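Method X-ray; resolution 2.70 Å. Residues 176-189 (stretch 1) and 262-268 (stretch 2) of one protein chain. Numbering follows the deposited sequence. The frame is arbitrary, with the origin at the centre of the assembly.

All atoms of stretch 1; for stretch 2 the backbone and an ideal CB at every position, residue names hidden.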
# COMPACT_ATOMS: atom_id res chain seq x y z
N ASN B 176 8.20 -0.10 8.58
CA ASN B 176 9.24 0.60 7.82
C ASN B 176 9.17 2.11 8.01
O ASN B 176 9.22 2.86 7.03
CB ASN B 176 9.13 0.25 6.35
CG ASN B 176 8.81 -1.19 6.12
OD1 ASN B 176 9.71 -2.03 6.04
ND2 ASN B 176 7.53 -1.50 6.01
N SER B 177 9.07 2.59 9.26
CA SER B 177 8.88 4.02 9.48
C SER B 177 10.10 4.83 9.03
O SER B 177 9.95 5.70 8.16
CB SER B 177 8.55 4.29 10.95
OG SER B 177 8.75 5.66 11.28
N PRO B 178 11.31 4.59 9.56
CA PRO B 178 12.45 5.48 9.23
C PRO B 178 12.70 5.65 7.75
O PRO B 178 13.14 6.72 7.33
CB PRO B 178 13.62 4.77 9.92
CG PRO B 178 13.00 3.89 10.94
CD PRO B 178 11.73 3.43 10.38
N LEU B 179 12.45 4.61 6.95
CA LEU B 179 12.61 4.72 5.50
C LEU B 179 11.50 5.57 4.89
O LEU B 179 11.75 6.45 4.06
CB LEU B 179 12.63 3.33 4.88
CG LEU B 179 13.27 3.10 3.51
CD1 LEU B 179 14.46 4.02 3.28
CD2 LEU B 179 13.70 1.64 3.38
N LEU B 180 10.25 5.31 5.31
CA LEU B 180 9.14 6.05 4.73
C LEU B 180 9.17 7.51 5.16
O LEU B 180 8.75 8.39 4.39
CB LEU B 180 7.82 5.38 5.11
CG LEU B 180 6.53 6.04 4.61
CD1 LEU B 180 6.22 5.70 3.16
CD2 LEU B 180 5.41 5.59 5.50
N GLN B 181 9.66 7.80 6.37
CA GLN B 181 9.95 9.18 6.73
C GLN B 181 10.82 9.84 5.67
O GLN B 181 10.49 10.91 5.15
CB GLN B 181 10.63 9.24 8.10
CG GLN B 181 9.82 8.64 9.23
CD GLN B 181 10.28 9.12 10.59
OE1 GLN B 181 10.36 10.33 10.85
NE2 GLN B 181 10.58 8.18 11.48
N LYS B 182 11.94 9.19 5.34
CA LYS B 182 12.86 9.73 4.34
C LYS B 182 12.14 9.97 3.02
O LYS B 182 12.24 11.05 2.43
CB LYS B 182 14.04 8.78 4.14
CG LYS B 182 15.11 9.31 3.19
CD LYS B 182 15.80 8.18 2.42
CE LYS B 182 15.87 8.47 0.92
NZ LYS B 182 16.23 7.26 0.12
N MSE B 183 11.38 8.98 2.56
CA MSE B 183 10.63 9.13 1.31
C MSE B 183 9.70 10.33 1.29
O MSE B 183 9.76 11.17 0.38
CB MSE B 183 9.82 7.87 1.01
CG MSE B 183 10.65 6.65 0.71
SE MSE B 183 9.87 5.05 1.45
CE MSE B 183 8.30 4.87 0.36
N ILE B 184 8.79 10.38 2.27
CA ILE B 184 7.78 11.42 2.29
C ILE B 184 8.43 12.79 2.43
O ILE B 184 8.08 13.74 1.72
CB ILE B 184 6.75 11.16 3.40
CG1 ILE B 184 6.19 9.74 3.30
CG2 ILE B 184 5.61 12.15 3.29
CD1 ILE B 184 5.24 9.52 2.13
N GLY B 185 9.39 12.90 3.35
CA GLY B 185 10.10 14.15 3.51
C GLY B 185 10.80 14.57 2.24
O GLY B 185 10.84 15.75 1.90
N ASN B 186 11.33 13.60 1.48
CA ASN B 186 12.02 13.94 0.25
C ASN B 186 11.06 14.44 -0.81
O ASN B 186 11.36 15.41 -1.51
CB ASN B 186 12.81 12.75 -0.28
CG ASN B 186 13.77 13.13 -1.39
OD1 ASN B 186 14.53 14.10 -1.26
ND2 ASN B 186 13.74 12.38 -2.48
N ILE B 187 9.90 13.80 -0.95
CA ILE B 187 8.99 14.27 -1.99
C ILE B 187 8.42 15.64 -1.63
O ILE B 187 8.30 16.52 -2.49
CB ILE B 187 7.88 13.24 -2.30
CG1 ILE B 187 6.77 13.25 -1.26
CG2 ILE B 187 8.48 11.84 -2.44
CD1 ILE B 187 5.74 12.18 -1.52
N PHE B 188 8.14 15.88 -0.34
CA PHE B 188 7.69 17.21 0.06
C PHE B 188 8.79 18.25 -0.09
O PHE B 188 8.50 19.42 -0.38
CB PHE B 188 7.18 17.18 1.51
CG PHE B 188 5.74 16.79 1.64
CD1 PHE B 188 5.38 15.47 1.83
CD2 PHE B 188 4.75 17.75 1.58
CE1 PHE B 188 4.05 15.11 1.95
CE2 PHE B 188 3.42 17.40 1.70
CZ PHE B 188 3.07 16.07 1.89
N THR B 189 10.05 17.86 0.11
CA THR B 189 11.15 18.80 -0.06
C THR B 189 11.34 19.15 -1.53
O THR B 189 11.47 20.32 -1.89
CB THR B 189 12.44 18.20 0.51
OG1 THR B 189 12.21 17.78 1.86
CG2 THR B 189 13.55 19.23 0.50
N UNK B 262 -1.55 7.93 11.26
CA UNK B 262 -0.36 7.34 10.67
C UNK B 262 0.36 8.35 9.78
O UNK B 262 1.60 8.42 9.79
CB UNK B 262 -0.73 6.09 9.87
N UNK B 263 -0.39 9.13 9.02
CA UNK B 263 0.24 10.14 8.18
C UNK B 263 1.02 11.14 9.03
O UNK B 263 2.15 11.49 8.69
CB UNK B 263 -0.81 10.87 7.34
N UNK B 264 0.43 11.60 10.13
CA UNK B 264 1.14 12.58 10.95
C UNK B 264 2.26 11.95 11.76
O UNK B 264 3.19 12.66 12.17
CB UNK B 264 0.16 13.29 11.89
N UNK B 265 2.20 10.64 12.00
CA UNK B 265 3.29 9.94 12.66
C UNK B 265 4.49 9.83 11.74
O UNK B 265 5.64 9.95 12.18
CB UNK B 265 2.84 8.55 13.11
N UNK B 266 4.24 9.62 10.44
CA UNK B 266 5.35 9.57 9.49
C UNK B 266 5.88 10.97 9.19
O UNK B 266 7.09 11.18 9.15
CB UNK B 266 4.91 8.89 8.19
N UNK B 267 4.99 11.94 8.99
CA UNK B 267 5.34 13.27 8.48
C UNK B 267 4.72 14.36 9.33
O UNK B 267 3.77 15.03 8.91
CB UNK B 267 4.89 13.43 7.03
N UNK B 268 5.25 14.60 10.54
CA UNK B 268 4.66 15.62 11.42
C UNK B 268 4.79 17.05 10.92
O UNK B 268 4.11 17.93 11.46
CB UNK B 268 5.31 15.53 12.80

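Residues 177-189 form a helix whose axis crosses that of helix 262-266 nearly at right angles (85°), with a closest approach of 10.4 Å. The side of the first helix met by the second stretch carries Ser-177, Leu-180, Gln-181, Ile-184, Gly-185 and Phe-188, so what it offers is mainly apolar, with polar groups at Ser-177 and Gln-181.

Position 262 lies out of reach, with nothing of stretch 1 within 5.5 Å of its ideal CB. Its helical backbone angles suit many residues, and stretch 1 does not discriminate among them; the deposited residue is Ala-262, which makes no contact.

Position 263 is also helical, and its CA-to-CB bond points sideways. A short side chain would not reach stretch 1, whereas a long apolar or aromatic one could extend to the ring of Phe-188. The residue is Phe-263. With chi1 at 173° (t), its end comes nearer than its CB, and CZ approaches CZ of Phe-188 at 4.4 Å. Phe-188 lies at the edge of the Phe-263 ring, near its plane.

Position 264 is out of reach, and stretch 1 sets no preference there. Leu-264 occupies it without touching the first helix.

Position 265 points sideways, again with no atom of stretch 1 near its ideal CB. Polar or small residues would be as acceptable as apolar ones. OD2 of Asp-265 comes no nearer than 5.0 Å to OG of Ser-177, and the residue forms no hydrogen bond or salt bridge across the stretches.

Position 266 is where the backbones come closest, its CA 5.4 Å from CA of Gln-181. The bond to CB runs sideways, yet the ideal CB is 4.3 Å from CD2 of Leu-180 and 5.1 Å from CG1 of Ile-184. A medium-sized aliphatic residue suits this hollow: leucine, valine, isoleucine or methionine are all plausible. The residue is Ile-266, a knob seated among Ser-177, Leu-180, Gln-181 and Ile-184. Its CG1 packs 3.6 Å from CD2 of Leu-180, CG2 lies 4.0 Å from CG1 of Ile-184, and CD1 extends to 3.9 Å from OG of Ser-177. The more polar flank of the hollow is tied together by a weak hydrogen bond from NE2 of Gln-181 to OG of Ser-177 (3.1 Å).

Position 267 leaves helical geometry, at phi/psi -131/74, values open to most residues. Its ideal CB is 4.0 Å from CG2 of Ile-184 and 5.4 Å from CE1 of Phe-188, and Gly-185 presents no side chain nearby. A large apolar group is favoured, and an aromatic ring could also stack on Phe-188. Phe-267 does so: the two rings form an offset stack, centroids 4.3 Å apart and planes at 21°, with CZ of Phe-267 3.5 Å from CG of Phe-188. Its CE1 comes within 3.9 Å of CA of Gly-185, and its CG lies 3.9 Å from CG2 of Ile-184.

Position 268 is out of reach, and phi of -67° would allow proline among many others; Pro-268 makes no contact.

Stretch 2, residues 262-268: AFLDIFP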
# COMPACT_ATOMS: atom_id res chain seq x y z
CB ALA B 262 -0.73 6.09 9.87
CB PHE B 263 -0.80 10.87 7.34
CG PHE B 263 -0.25 12.03 6.58
CD1 PHE B 263 0.85 11.86 5.75
CD2 PHE B 263 -0.81 13.29 6.69
CE1 PHE B 263 1.38 12.92 5.05
CE2 PHE B 263 -0.29 14.36 5.99
CZ PHE B 263 0.81 14.18 5.17
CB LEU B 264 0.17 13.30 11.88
CG LEU B 264 -0.78 14.25 11.13
CD1 LEU B 264 -1.75 14.90 12.09
CD2 LEU B 264 -0.00 15.30 10.34
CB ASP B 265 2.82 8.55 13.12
CG ASP B 265 3.93 7.71 13.72
OD1 ASP B 265 4.47 8.08 14.79
OD2 ASP B 265 4.26 6.66 13.13
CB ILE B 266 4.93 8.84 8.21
CG1 ILE B 266 4.60 7.38 8.52
CG2 ILE B 266 6.04 8.93 7.17
CD1 ILE B 266 5.80 6.58 8.97
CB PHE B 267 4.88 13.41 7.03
CG PHE B 267 5.40 14.63 6.34
CD1 PHE B 267 6.77 14.82 6.17
CD2 PHE B 267 4.53 15.59 5.86
CE1 PHE B 267 7.26 15.95 5.53
CE2 PHE B 267 5.01 16.73 5.22
CZ PHE B 267 6.38 16.91 5.06
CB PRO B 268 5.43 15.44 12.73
CG PRO B 268 6.72 14.82 12.32
CD PRO B 268 6.38 13.91 11.18
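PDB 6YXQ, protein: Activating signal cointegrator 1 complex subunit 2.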